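Local coordinates for protein glycerol dehydrogenase (PDB 6CSJ) that catalyses the NAD-dependent oxidation of glycerol and, in this double-mutant form, has acquired D-lactate dehydrogenase activity, at residues Glu26-Lys31 with Ala85-Gly90; Glu67-Glu72 with Tyr131-Glu136; Met152-Ile157 with Ala229-Ile234; Asp171-Tyr176 with Leu205-Gln210; Ala179-Arg184 with Tyr337-Glu342. The protein carries 2 engineered substitutions. All coordinates share one frame; numbering follows the deposited sequence.

Contact 1: residues Glu26-Lys31 with Ala85-Gly90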
# COMPACT_ATOMS: atom_id res chain seq x y z
N GLU A 26 18.06 17.91 5.54
CA GLU A 26 19.34 18.61 5.28
C GLU A 26 20.21 17.97 4.18
O GLU A 26 20.95 18.68 3.52
CB GLU A 26 20.15 18.78 6.59
CG GLU A 26 19.57 19.74 7.64
CD GLU A 26 19.41 21.18 7.19
OE1 GLU A 26 20.07 21.60 6.21
OE2 GLU A 26 18.59 21.89 7.82
N ARG A 27 20.11 16.66 3.98
CA ARG A 27 20.82 15.99 2.87
C ARG A 27 20.27 16.36 1.48
O ARG A 27 20.99 16.26 0.50
CB ARG A 27 20.76 14.47 3.01
CG ARG A 27 21.50 13.90 4.21
CD ARG A 27 21.54 12.39 4.13
NE ARG A 27 21.81 11.74 5.40
CZ ARG A 27 21.96 10.41 5.56
NH1 ARG A 27 21.87 9.58 4.51
NH2 ARG A 27 22.21 9.91 6.77
N LEU A 28 19.00 16.75 1.42
CA LEU A 28 18.32 17.08 0.16
C LEU A 28 18.16 18.57 -0.10
O LEU A 28 18.13 18.97 -1.25
CB LEU A 28 16.93 16.42 0.14
CG LEU A 28 16.95 14.90 0.21
CD1 LEU A 28 15.54 14.36 0.40
CD2 LEU A 28 17.63 14.32 -1.03
N GLY A 29 18.02 19.37 0.96
CA GLY A 29 17.93 20.83 0.82
C GLY A 29 18.04 21.62 2.12
O GLY A 29 18.11 21.07 3.22
N LYS A 30 18.06 22.95 1.96
CA LYS A 30 18.21 23.88 3.08
C LYS A 30 16.90 24.20 3.83
O LYS A 30 16.96 24.61 4.98
CB LYS A 30 18.86 25.17 2.58
CG LYS A 30 20.37 25.02 2.39
CD LYS A 30 20.87 24.25 1.17
CE LYS A 30 22.24 23.61 1.47
NZ LYS A 30 23.15 23.48 0.29
N LYS A 31 15.76 24.01 3.17
CA LYS A 31 14.47 24.44 3.72
C LYS A 31 13.36 23.43 3.41
O LYS A 31 12.95 23.27 2.26
CB LYS A 31 14.13 25.82 3.14
CG LYS A 31 12.81 26.44 3.60
CD LYS A 31 12.89 26.92 5.04
CE LYS A 31 11.52 27.34 5.56
NZ LYS A 31 11.00 28.59 4.95
N ALA A 85 10.84 26.77 -0.11
CA ALA A 85 11.19 25.38 0.23
C ALA A 85 11.80 24.65 -0.96
O ALA A 85 11.30 24.76 -2.08
CB ALA A 85 9.96 24.64 0.73
N ASP A 86 12.87 23.91 -0.70
CA ASP A 86 13.56 23.08 -1.72
C ASP A 86 13.52 21.56 -1.41
O ASP A 86 14.26 20.78 -2.02
CB ASP A 86 15.00 23.58 -1.91
CG ASP A 86 15.83 23.49 -0.64
OD1 ASP A 86 15.28 23.13 0.44
OD2 ASP A 86 17.04 23.79 -0.70
N VAL A 87 12.68 21.16 -0.45
CA VAL A 87 12.37 19.74 -0.19
C VAL A 87 11.02 19.66 0.52
O VAL A 87 10.71 20.47 1.39
CB VAL A 87 13.50 19.02 0.62
CG1 VAL A 87 13.80 19.73 1.93
CG2 VAL A 87 13.16 17.56 0.87
N VAL A 88 10.19 18.69 0.13
CA VAL A 88 8.86 18.53 0.70
C VAL A 88 8.77 17.22 1.49
O VAL A 88 9.34 16.21 1.08
CB VAL A 88 7.73 18.66 -0.37
CG1 VAL A 88 7.99 17.75 -1.57
CG2 VAL A 88 6.36 18.39 0.24
N VAL A 89 8.08 17.26 2.62
CA VAL A 89 7.91 16.11 3.48
C VAL A 89 6.42 15.91 3.72
O VAL A 89 5.71 16.88 3.99
CB VAL A 89 8.63 16.28 4.84
CG1 VAL A 89 8.48 15.02 5.70
CG2 VAL A 89 10.10 16.65 4.63
N GLY A 90 5.97 14.66 3.61
CA GLY A 90 4.62 14.27 4.00
C GLY A 90 4.71 13.31 5.16
O GLY A 90 5.54 12.40 5.14
O HOH W 1 16.50 20.48 -3.12

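Contact 2: residues Glu67-Glu72 with Tyr131-Glu136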
# COMPACT_ATOMS: atom_id res chain seq x y z
N GLU A 67 -7.61 15.97 2.33
CA GLU A 67 -7.92 15.40 1.02
C GLU A 67 -6.83 15.70 0.01
O GLU A 67 -6.39 16.84 -0.11
CB GLU A 67 -9.25 15.95 0.50
CG GLU A 67 -9.77 15.22 -0.73
CD GLU A 67 -10.02 13.75 -0.46
OE1 GLU A 67 -11.10 13.43 0.08
OE2 GLU A 67 -9.14 12.93 -0.77
N CYS A 68 -6.39 14.66 -0.72
CA CYS A 68 -5.42 14.82 -1.80
C CYS A 68 -6.21 15.20 -3.04
O CYS A 68 -6.61 14.35 -3.83
CB CYS A 68 -4.62 13.54 -2.04
SG CYS A 68 -3.38 13.68 -3.35
N SER A 69 -6.44 16.51 -3.17
CA SER A 69 -7.16 17.09 -4.31
C SER A 69 -6.27 18.08 -5.04
O SER A 69 -5.26 18.52 -4.50
CB SER A 69 -8.43 17.77 -3.82
OG SER A 69 -8.10 18.89 -3.02
N LYS A 70 -6.67 18.45 -6.25
CA LYS A 70 -5.93 19.44 -7.04
C LYS A 70 -5.90 20.84 -6.40
O LYS A 70 -4.84 21.48 -6.38
CB LYS A 70 -6.47 19.53 -8.48
CG LYS A 70 -6.24 18.26 -9.29
CD LYS A 70 -4.80 18.15 -9.74
CE LYS A 70 -4.62 16.94 -10.63
NZ LYS A 70 -3.53 17.07 -11.64
N PRO A 71 -7.04 21.33 -5.85
CA PRO A 71 -7.00 22.61 -5.12
C PRO A 71 -6.06 22.62 -3.92
O PRO A 71 -5.28 23.57 -3.76
CB PRO A 71 -8.46 22.80 -4.67
CG PRO A 71 -9.25 22.06 -5.70
CD PRO A 71 -8.43 20.87 -6.06
N GLU A 72 -6.12 21.57 -3.11
CA GLU A 72 -5.24 21.45 -1.94
C GLU A 72 -3.76 21.29 -2.36
O GLU A 72 -2.88 21.86 -1.72
CB GLU A 72 -5.72 20.31 -1.03
CG GLU A 72 -4.92 20.08 0.26
CD GLU A 72 -4.98 21.22 1.28
OE1 GLU A 72 -5.70 22.21 1.08
OE2 GLU A 72 -4.29 21.11 2.32
N TYR A 131 -8.19 12.88 -5.65
CA TYR A 131 -9.64 12.89 -5.44
C TYR A 131 -10.19 14.29 -5.69
O TYR A 131 -9.47 15.28 -5.59
CB TYR A 131 -9.95 12.48 -4.00
CG TYR A 131 -9.49 11.08 -3.67
CD1 TYR A 131 -8.15 10.82 -3.34
CD2 TYR A 131 -10.38 10.00 -3.71
CE1 TYR A 131 -7.72 9.54 -3.06
CE2 TYR A 131 -9.95 8.71 -3.43
CZ TYR A 131 -8.63 8.49 -3.11
OH TYR A 131 -8.23 7.22 -2.83
N LYS A 132 -11.47 14.37 -6.01
CA LYS A 132 -12.21 15.63 -5.97
C LYS A 132 -12.33 16.07 -4.51
O LYS A 132 -12.18 15.25 -3.61
CB LYS A 132 -13.60 15.48 -6.58
CG LYS A 132 -13.64 15.20 -8.07
CD LYS A 132 -15.08 15.06 -8.57
CE LYS A 132 -15.27 15.59 -10.02
NZ LYS A 132 -14.35 15.03 -11.07
N GLU A 133 -12.65 17.34 -4.30
CA GLU A 133 -12.78 17.89 -2.94
C GLU A 133 -13.88 17.21 -2.12
O GLU A 133 -13.78 17.14 -0.90
CB GLU A 133 -13.02 19.40 -2.96
CG GLU A 133 -11.89 20.20 -3.59
CD GLU A 133 -12.21 21.67 -3.71
OE1 GLU A 133 -13.06 22.03 -4.56
OE2 GLU A 133 -11.60 22.47 -2.97
N ASN A 134 -14.91 16.69 -2.79
CA ASN A 134 -16.00 15.96 -2.12
C ASN A 134 -15.66 14.51 -1.74
O ASN A 134 -16.47 13.85 -1.08
CB ASN A 134 -17.29 16.02 -2.96
CG ASN A 134 -17.21 15.22 -4.25
OD1 ASN A 134 -16.13 14.86 -4.71
ND2 ASN A 134 -18.37 14.95 -4.84
N GLY A 135 -14.50 14.00 -2.16
CA GLY A 135 -14.04 12.67 -1.76
C GLY A 135 -14.08 11.60 -2.85
O GLY A 135 -13.57 10.51 -2.64
N GLU A 136 -14.69 11.90 -4.00
CA GLU A 136 -14.77 10.94 -5.11
C GLU A 136 -13.44 10.86 -5.87
O GLU A 136 -12.73 11.85 -6.00
CB GLU A 136 -15.89 11.33 -6.08
CG GLU A 136 -17.29 11.23 -5.47
CD GLU A 136 -18.39 11.61 -6.43
OE1 GLU A 136 -18.31 11.22 -7.61
OE2 GLU A 136 -19.34 12.29 -6.00

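Contact 3: residues Met152-Ile157 with Ala229-Ile234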
# COMPACT_ATOMS: atom_id res chain seq x y z
N MET A 152 10.44 5.22 7.83
CA MET A 152 9.51 4.46 8.67
C MET A 152 9.93 4.57 10.15
O MET A 152 10.90 3.93 10.59
CB MET A 152 9.47 2.98 8.25
CG MET A 152 9.20 2.72 6.77
SD MET A 152 7.71 3.49 6.11
CE MET A 152 6.41 2.45 6.76
N ASP A 153 9.21 5.40 10.90
CA ASP A 153 9.41 5.52 12.34
C ASP A 153 8.58 4.43 12.99
O ASP A 153 7.36 4.57 13.16
CB ASP A 153 8.98 6.91 12.84
CG ASP A 153 9.44 7.20 14.27
OD1 ASP A 153 9.36 6.31 15.15
OD2 ASP A 153 9.89 8.34 14.51
N THR A 154 9.24 3.33 13.35
CA THR A 154 8.54 2.14 13.82
C THR A 154 7.87 2.35 15.17
O THR A 154 6.86 1.70 15.47
CB THR A 154 9.48 0.94 13.88
OG1 THR A 154 10.61 1.24 14.70
CG2 THR A 154 9.97 0.61 12.49
N LYS A 155 8.40 3.27 15.98
CA LYS A 155 7.80 3.63 17.26
C LYS A 155 6.47 4.34 17.05
O LYS A 155 5.48 4.00 17.68
CB LYS A 155 8.74 4.52 18.07
CG LYS A 155 8.32 4.75 19.51
CD LYS A 155 9.01 5.98 20.11
CE LYS A 155 8.80 6.04 21.61
NZ LYS A 155 9.84 6.86 22.27
N VAL A 156 6.44 5.32 16.15
CA VAL A 156 5.20 6.01 15.80
C VAL A 156 4.20 5.02 15.18
O VAL A 156 3.04 5.01 15.56
CB VAL A 156 5.44 7.22 14.88
CG1 VAL A 156 4.12 7.78 14.35
CG2 VAL A 156 6.23 8.29 15.61
N ILE A 157 4.68 4.19 14.25
CA ILE A 157 3.82 3.22 13.54
C ILE A 157 3.16 2.21 14.49
O ILE A 157 1.98 1.88 14.31
CB ILE A 157 4.59 2.49 12.41
CG1 ILE A 157 4.92 3.48 11.28
CG2 ILE A 157 3.79 1.30 11.85
CD1 ILE A 157 6.09 3.06 10.43
N ALA A 229 10.18 -8.74 14.96
CA ALA A 229 9.14 -9.26 14.08
C ALA A 229 8.34 -8.12 13.48
O ALA A 229 8.01 -8.16 12.30
CB ALA A 229 8.22 -10.21 14.83
N VAL A 230 8.03 -7.12 14.30
CA VAL A 230 7.32 -5.93 13.82
C VAL A 230 8.20 -5.17 12.82
O VAL A 230 7.70 -4.74 11.79
CB VAL A 230 6.85 -5.02 14.98
CG1 VAL A 230 6.21 -3.75 14.44
CG2 VAL A 230 5.85 -5.77 15.84
N GLU A 231 9.49 -5.04 13.12
CA GLU A 231 10.45 -4.43 12.20
C GLU A 231 10.46 -5.13 10.83
O GLU A 231 10.41 -4.46 9.80
CB GLU A 231 11.88 -4.41 12.78
CG GLU A 231 12.06 -3.50 14.01
CD GLU A 231 12.23 -2.01 13.70
OE1 GLU A 231 12.59 -1.64 12.56
OE2 GLU A 231 12.00 -1.19 14.62
N LYS A 232 10.50 -6.46 10.82
CA LYS A 232 10.54 -7.19 9.55
C LYS A 232 9.25 -7.06 8.75
O LYS A 232 9.30 -6.98 7.52
CB LYS A 232 10.86 -8.67 9.79
CG LYS A 232 12.32 -8.93 10.09
CD LYS A 232 12.55 -10.40 10.32
CE LYS A 232 13.97 -10.72 10.76
NZ LYS A 232 13.97 -12.02 11.47
N ILE A 233 8.11 -7.06 9.45
CA ILE A 233 6.80 -6.91 8.81
C ILE A 233 6.63 -5.50 8.24
O ILE A 233 6.09 -5.36 7.15
CB ILE A 233 5.65 -7.28 9.79
CG1 ILE A 233 5.52 -8.80 9.90
CG2 ILE A 233 4.32 -6.66 9.38
CD1 ILE A 233 5.18 -9.55 8.61
N ILE A 234 7.08 -4.48 8.96
CA ILE A 234 7.02 -3.11 8.43
C ILE A 234 7.84 -2.99 7.15
O ILE A 234 7.36 -2.40 6.18
CB ILE A 234 7.42 -2.08 9.51
CG1 ILE A 234 6.26 -1.96 10.53
CG2 ILE A 234 7.73 -0.72 8.88
CD1 ILE A 234 6.54 -1.11 11.74

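Contact 4: residues Asp171-Tyr176 with Leu205-Gln210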
# COMPACT_ATOMS: atom_id res chain seq x y z
N ASP A 171 -2.39 -6.76 2.11
CA ASP A 171 -1.86 -6.10 0.91
C ASP A 171 -0.55 -6.76 0.45
O ASP A 171 -0.39 -7.06 -0.73
CB ASP A 171 -1.65 -4.60 1.20
CG ASP A 171 -1.83 -3.71 -0.03
OD1 ASP A 171 -2.70 -4.04 -0.88
OD2 ASP A 171 -1.13 -2.68 -0.14
N ALA A 172 0.35 -7.00 1.40
CA ALA A 172 1.64 -7.67 1.13
C ALA A 172 1.50 -9.13 0.63
O ALA A 172 2.34 -9.61 -0.13
CB ALA A 172 2.52 -7.63 2.37
N LEU A 173 0.44 -9.80 1.07
CA LEU A 173 0.18 -11.20 0.74
C LEU A 173 0.01 -11.44 -0.77
O LEU A 173 0.44 -12.47 -1.28
CB LEU A 173 -1.06 -11.67 1.49
CG LEU A 173 -1.24 -13.16 1.75
CD1 LEU A 173 -0.06 -13.74 2.52
CD2 LEU A 173 -2.55 -13.37 2.51
N ALA A 174 -0.59 -10.48 -1.46
CA ALA A 174 -0.81 -10.58 -2.90
C ALA A 174 0.45 -10.47 -3.74
O ALA A 174 0.48 -11.00 -4.86
CB ALA A 174 -1.79 -9.50 -3.35
N THR A 175 1.49 -9.82 -3.22
CA THR A 175 2.61 -9.37 -4.05
C THR A 175 3.32 -10.46 -4.84
O THR A 175 3.54 -10.29 -6.03
CB THR A 175 3.66 -8.60 -3.22
OG1 THR A 175 3.01 -7.55 -2.48
CG2 THR A 175 4.74 -8.01 -4.13
N TYR A 176 3.68 -11.56 -4.18
CA TYR A 176 4.37 -12.67 -4.87
C TYR A 176 3.51 -13.31 -5.96
O TYR A 176 4.00 -13.57 -7.06
CB TYR A 176 4.82 -13.75 -3.88
CG TYR A 176 5.47 -14.93 -4.58
CD1 TYR A 176 6.60 -14.75 -5.39
CD2 TYR A 176 4.95 -16.23 -4.46
CE1 TYR A 176 7.19 -15.81 -6.04
CE2 TYR A 176 5.55 -17.30 -5.11
CZ TYR A 176 6.67 -17.08 -5.89
OH TYR A 176 7.27 -18.13 -6.54
N LEU A 205 10.40 -12.91 -1.04
CA LEU A 205 10.78 -12.63 0.35
C LEU A 205 9.63 -11.96 1.12
O LEU A 205 9.44 -12.24 2.30
CB LEU A 205 12.03 -11.77 0.41
CG LEU A 205 12.57 -11.43 1.81
CD1 LEU A 205 13.08 -12.67 2.55
CD2 LEU A 205 13.65 -10.37 1.69
N CYS A 206 8.89 -11.09 0.44
CA CYS A 206 7.73 -10.45 1.04
C CYS A 206 6.75 -11.49 1.56
O CYS A 206 6.41 -11.48 2.74
CB CYS A 206 7.04 -9.49 0.05
SG CYS A 206 5.57 -8.67 0.71
N TYR A 207 6.33 -12.41 0.68
CA TYR A 207 5.41 -13.50 1.04
C TYR A 207 5.93 -14.36 2.19
O TYR A 207 5.23 -14.59 3.17
CB TYR A 207 5.10 -14.40 -0.18
CG TYR A 207 4.19 -15.56 0.17
CD1 TYR A 207 2.83 -15.36 0.42
CD2 TYR A 207 4.71 -16.85 0.32
CE1 TYR A 207 2.01 -16.41 0.77
CE2 TYR A 207 3.88 -17.92 0.67
CZ TYR A 207 2.54 -17.70 0.90
OH TYR A 207 1.74 -18.74 1.25
N ASP A 208 7.16 -14.85 2.04
CA ASP A 208 7.81 -15.67 3.06
C ASP A 208 7.86 -14.99 4.43
O ASP A 208 7.66 -15.65 5.46
CB ASP A 208 9.23 -16.03 2.65
CG ASP A 208 9.29 -16.99 1.47
OD1 ASP A 208 8.27 -17.57 1.10
OD2 ASP A 208 10.39 -17.15 0.90
N THR A 209 8.13 -13.68 4.44
CA THR A 209 8.18 -12.90 5.67
C THR A 209 6.80 -12.81 6.33
O THR A 209 6.70 -12.91 7.55
CB THR A 209 8.76 -11.47 5.43
OG1 THR A 209 10.05 -11.57 4.82
CG2 THR A 209 8.90 -10.71 6.73
N GLN A 210 5.73 -12.66 5.54
CA GLN A 210 4.38 -12.65 6.10
C GLN A 210 4.07 -13.96 6.82
O GLN A 210 3.62 -13.95 7.96
CB GLN A 210 3.31 -12.39 5.03
CG GLN A 210 3.41 -11.06 4.30
CD GLN A 210 3.40 -9.85 5.23
OE1 GLN A 210 2.69 -9.84 6.24
NE2 GLN A 210 4.16 -8.81 4.87

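Contact 5: residues Ala179-Arg184 with Tyr337-Glu342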
# COMPACT_ATOMS: atom_id res chain seq x y z
N ALA A 179 3.07 -10.88 -8.94
CA ALA A 179 4.36 -10.77 -9.64
C ALA A 179 4.72 -12.05 -10.39
O ALA A 179 5.20 -12.00 -11.53
CB ALA A 179 5.46 -10.40 -8.67
N ARG A 180 4.50 -13.20 -9.75
CA ARG A 180 4.70 -14.52 -10.38
C ARG A 180 3.87 -14.64 -11.65
O ARG A 180 4.38 -15.04 -12.69
CB ARG A 180 4.34 -15.65 -9.42
CG ARG A 180 4.65 -17.06 -9.94
CD ARG A 180 4.43 -18.13 -8.87
NE ARG A 180 3.01 -18.28 -8.54
CZ ARG A 180 2.52 -19.13 -7.62
NH1 ARG A 180 3.33 -19.90 -6.91
NH2 ARG A 180 1.21 -19.20 -7.40
N ALA A 181 2.59 -14.29 -11.55
CA ALA A 181 1.68 -14.33 -12.70
C ALA A 181 2.17 -13.46 -13.86
O ALA A 181 2.23 -13.92 -15.00
CB ALA A 181 0.28 -13.92 -12.26
N THR A 182 2.52 -12.22 -13.54
CA THR A 182 3.00 -11.25 -14.53
C THR A 182 4.29 -11.72 -15.21
O THR A 182 4.41 -11.62 -16.44
CB THR A 182 3.23 -9.87 -13.89
OG1 THR A 182 2.00 -9.37 -13.35
CG2 THR A 182 3.76 -8.88 -14.93
N LYS A 183 5.24 -12.24 -14.44
CA LYS A 183 6.48 -12.75 -15.02
C LYS A 183 6.23 -13.99 -15.91
O LYS A 183 6.80 -14.08 -17.00
CB LYS A 183 7.50 -13.07 -13.94
CG LYS A 183 8.92 -13.29 -14.45
CD LYS A 183 9.89 -13.41 -13.29
CE LYS A 183 11.33 -13.19 -13.73
NZ LYS A 183 11.79 -14.30 -14.59
N ARG A 184 5.37 -14.90 -15.44
CA ARG A 184 4.93 -16.07 -16.23
C ARG A 184 4.32 -15.64 -17.55
O ARG A 184 4.65 -16.20 -18.59
CB ARG A 184 3.90 -16.91 -15.47
CG ARG A 184 4.43 -18.16 -14.78
CD ARG A 184 3.36 -18.75 -13.87
NE ARG A 184 3.91 -19.56 -12.77
CZ ARG A 184 3.22 -20.04 -11.73
NH1 ARG A 184 1.92 -19.79 -11.58
NH2 ARG A 184 3.85 -20.77 -10.81
N TYR A 337 -5.63 -8.88 -16.67
CA TYR A 337 -5.09 -9.41 -17.93
C TYR A 337 -3.60 -9.71 -17.91
O TYR A 337 -3.06 -10.18 -18.91
CB TYR A 337 -5.48 -8.49 -19.11
CG TYR A 337 -6.99 -8.40 -19.23
CD1 TYR A 337 -7.74 -9.50 -19.64
CD2 TYR A 337 -7.68 -7.24 -18.84
CE1 TYR A 337 -9.13 -9.45 -19.70
CE2 TYR A 337 -9.07 -7.18 -18.91
CZ TYR A 337 -9.78 -8.28 -19.33
OH TYR A 337 -11.14 -8.24 -19.38
N ASN A 338 -2.92 -9.45 -16.78
CA ASN A 338 -1.54 -9.91 -16.59
C ASN A 338 -1.44 -11.38 -16.19
O ASN A 338 -0.33 -11.92 -16.13
CB ASN A 338 -0.80 -9.04 -15.56
CG ASN A 338 -0.48 -7.66 -16.08
OD1 ASN A 338 -0.35 -7.44 -17.29
ND2 ASN A 338 -0.35 -6.72 -15.16
N MET A 339 -2.57 -12.02 -15.91
CA MET A 339 -2.60 -13.48 -15.73
C MET A 339 -2.11 -14.15 -17.03
O MET A 339 -2.39 -13.66 -18.12
CB MET A 339 -4.01 -13.96 -15.39
CG MET A 339 -4.58 -13.47 -14.06
SD MET A 339 -3.55 -13.71 -12.60
CE MET A 339 -3.62 -15.50 -12.39
N PRO A 340 -1.35 -15.27 -16.93
CA PRO A 340 -0.81 -15.91 -18.14
C PRO A 340 -1.82 -16.81 -18.90
O PRO A 340 -1.43 -17.74 -19.57
CB PRO A 340 0.37 -16.73 -17.58
CG PRO A 340 -0.07 -17.10 -16.20
CD PRO A 340 -0.95 -15.99 -15.70
N PHE A 341 -3.11 -16.53 -18.78
CA PHE A 341 -4.17 -17.24 -19.50
C PHE A 341 -5.31 -16.26 -19.78
O PHE A 341 -5.33 -15.16 -19.23
CB PHE A 341 -4.67 -18.47 -18.70
CG PHE A 341 -4.90 -18.21 -17.23
CD1 PHE A 341 -6.11 -17.68 -16.77
CD2 PHE A 341 -3.92 -18.52 -16.30
CE1 PHE A 341 -6.32 -17.45 -15.42
CE2 PHE A 341 -4.13 -18.29 -14.94
CZ PHE A 341 -5.34 -17.76 -14.50
N GLU A 342 -6.25 -16.66 -20.63
CA GLU A 342 -7.41 -15.83 -20.95
C GLU A 342 -8.36 -15.76 -19.75
O GLU A 342 -8.57 -16.75 -19.06
CB GLU A 342 -8.14 -16.36 -22.19
CG GLU A 342 -9.38 -15.54 -22.57
CD GLU A 342 -9.90 -15.82 -23.98
OE1 GLU A 342 -9.12 -16.26 -24.86
OE2 GLU A 342 -11.10 -15.57 -24.21

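Contact 1: residues Glu26-Lys31 with Ala85-Gly90
The carboxylate of D86 and the carbonyl oxygen of K31 carry the tight half of this contact. D86 CG sits between its own backbone N and carbonyl carbon (chi1 61°), which sets it beside G29 and K30; its two oxygens meet the amides of K30 and K31. OD2 takes the amide of K30 on its syn lone pair, K30 N to D86 OD2 3.0 Å. OD1 takes the next amide, also on the syn side but lifted 26° from the carboxylate plane, with K31 N to D86 OD1 2.9 Å. In return D86 N donates to K31 O at 3.0 Å, and V87 N adds a weak bond to the same oxygen. This is the entrance to two neighbouring parallel strands of the Rossmann-like domain: helix 21-28 turns at G29 and K30 into strand 32-36, beside strand 87-92. G29 brings its CA to 3.4 Å from D86 OD2. Packing is looser toward the helix, where L28 and V87 cross at about a right angle and L28 CB is 4.0 Å from V87 CG2. The bent chain of K30 leads away on the solvent side, and K31 NZ leaves to bond E83 O.

Contact 2: residues Glu67-Glu72 with Tyr131-Glu136
The beta hairpin of strands 127-131 and 137-142 meets the N-terminal end of helix 70-82 here, with Y131, the last residue of the first strand, bonded to C68 in the loop before the helix. Y131 N donates to C68 O at 2.8 Å in a nearly straight bond (173°). C68 is the centre of an inverse gamma turn, and its carbonyl oxygen also lies at the edge of the Y131 ring, in the ring plane. Next to it S69 CA makes a C-H...O contact with Y131 O at 3.2 Å. S69 is the N-cap of the helix, its OG accepting a weak capping bond from E72 N. The bend of E67 at chi2 (61°) places E67 CD 3.8 Å from Y131 CB. The E67 and Y131 side chains cross at about a right angle, carboxylate and ring planes 37° apart. E67 OE2 lies 3.4 Å from Y131 CB, while E67 OE1 comes 3.6 Å from G135 CA in the type I turn K132-G135. On the exposed side E133 runs extended beyond CG over the proline, and E133 CD is 3.6 Å from P71 CG. K95 forms a salt bridge with E67 OE2 and a cation-pi contact with the Y131 ring. One lysine thus serves both sides of the contact, and its charge would be expected to stabilise the ionised form of E67.

Contact 3: residues Met152-Ile157 with Ala229-Ile234
The carboxylate of E231 is the flat group across this contact, and T154 comes to its oxygen end, tilted out of the plane. T154 OG1 donates to E231 OE2 at 2.8 Å, arriving on the syn side but 31° out of the carboxylate plane. The methyl lies on the same side of that plane, T154 CG2 being 3.5 Å from E231 OE1. Chi1 of T154 (56°) sets OG1 between the backbone N and the carbonyl carbon, where it meets E231 OE2, and the two side chains cross at about a right angle. Deeper in, I234 packs against the end of strand 149-153 and helix 154-158: I234 CD1 meets I157 CG2 tip to tip at 3.7 Å and also touches T154 CG2. I234 CG2 rests 4.0 Å from M152 CE. The contact thus joins strand 149-153 of the Rossmann-like sheet, and the short helix after it, to helix 228-248 of the helical part of the chain. The T154 hydroxyl satisfies E231 OE2 at the margin of this apolar cluster, and E231 OE1 is hydrogen-bonded too; a hydroxyl donor would be expected to stabilise the carboxylate charge less than a lysine or arginine would.

Contact 4: residues Asp171-Tyr176 with Leu205-Gln210
A172 O accepts the amide of T175, at 3.2 Å from T175 N, and C206 SG comes to 3.5 Å from the same oxygen. A172 lies where helix 162-173 gives way to helix 175-185, and this junction packs against helix 197-221 in the all-helical part of the enzyme. C206 SG is anti to its backbone N (chi1 179°) and also touches the alanine methyl, A172 CB to C206 SG 3.6 Å. One turn on, the bent chain of Q210 brings its amide over that methyl, with Q210 NE2 3.2 Å from A172 CB; the nitrogen has its hydrogen bond with N237 OD1 of helix 228-248. L173 crosses the Y207 ring obliquely, L173 CD1 to Y207 CE1 being 3.8 Å. The far end of that ring is fixed by Y207 OH bonding to E295, and F177 meets the ring edge-to-face. No hydrogen bond crosses between 171-176 and 205-210. The Y176 ring makes a cation-pi contact with K204, while Y176 and Y207 come together at the bases of their side chains, Y176 CB 3.8 Å from Y207 CB.

Contact 5: residues Ala179-Arg184 with Tyr337-Glu342
T182 OG1 and N338 CG each stand anti to their own carbonyl carbon (chi1 -60° and -71°), and the two side chains lie side by side, pointing the same way. Here helix 175-185 of the helical region receives the loop between helices 319-329 and 345-365, which comes out of the end of a 3-10 segment at Y337-N338. T182 OG1 touches N338 CB at 3.6 Å without bonding to the amide. The polar ends are satisfied by others, T182 OG1 by E178 O one helical turn back and N338 ND2 by L250 O. A181 is the small residue against which the loop rests: A181 CB meets M339 SD at 3.9 Å, and P340 CD comes to 3.9 Å from A181 O. M339 CB points away from the helix, but the bend at chi2 brings SD to A181 CB. M339 thus touches both A181 of helix 175-185 and Q282 of helix 271-285. At the exposed end the proline ring leans on the base of the arginine, P340 CG 4.0 Å from R184 CB. No hydrogen bond spans the two segments; A181 O and N338 O, two acceptors, face each other at 3.4 Å. The R184 guanidinium runs off past the loop, with R180 CD lying 3.3 Å above one face of it, offset toward the rim.

In the fold
Contacts 1 and 2 lie in the N-terminal Rossmann-like part, 25 Å apart between centres; helix 70-82 and strand 87-92 follow each other in the chain, and the segments alternate. Contact 3 reaches the same parallel sheet as contact 1 and ties it to the helical part, consistent with the two-part fold of the family. Contact 4 is nested in the loop that contact 3 closes, and the two touch, I233 CD1 packing at 3.4 Å on Q210 OE1. Contact 5 shares helix 175-185 with contact 4, centres 17 Å apart. Contacts 3, 4 and 5 thus form a path from the sheet through the helical part. Contacts 1 and 5 lie 40 Å apart between centres, on opposite sides of the chain's centre.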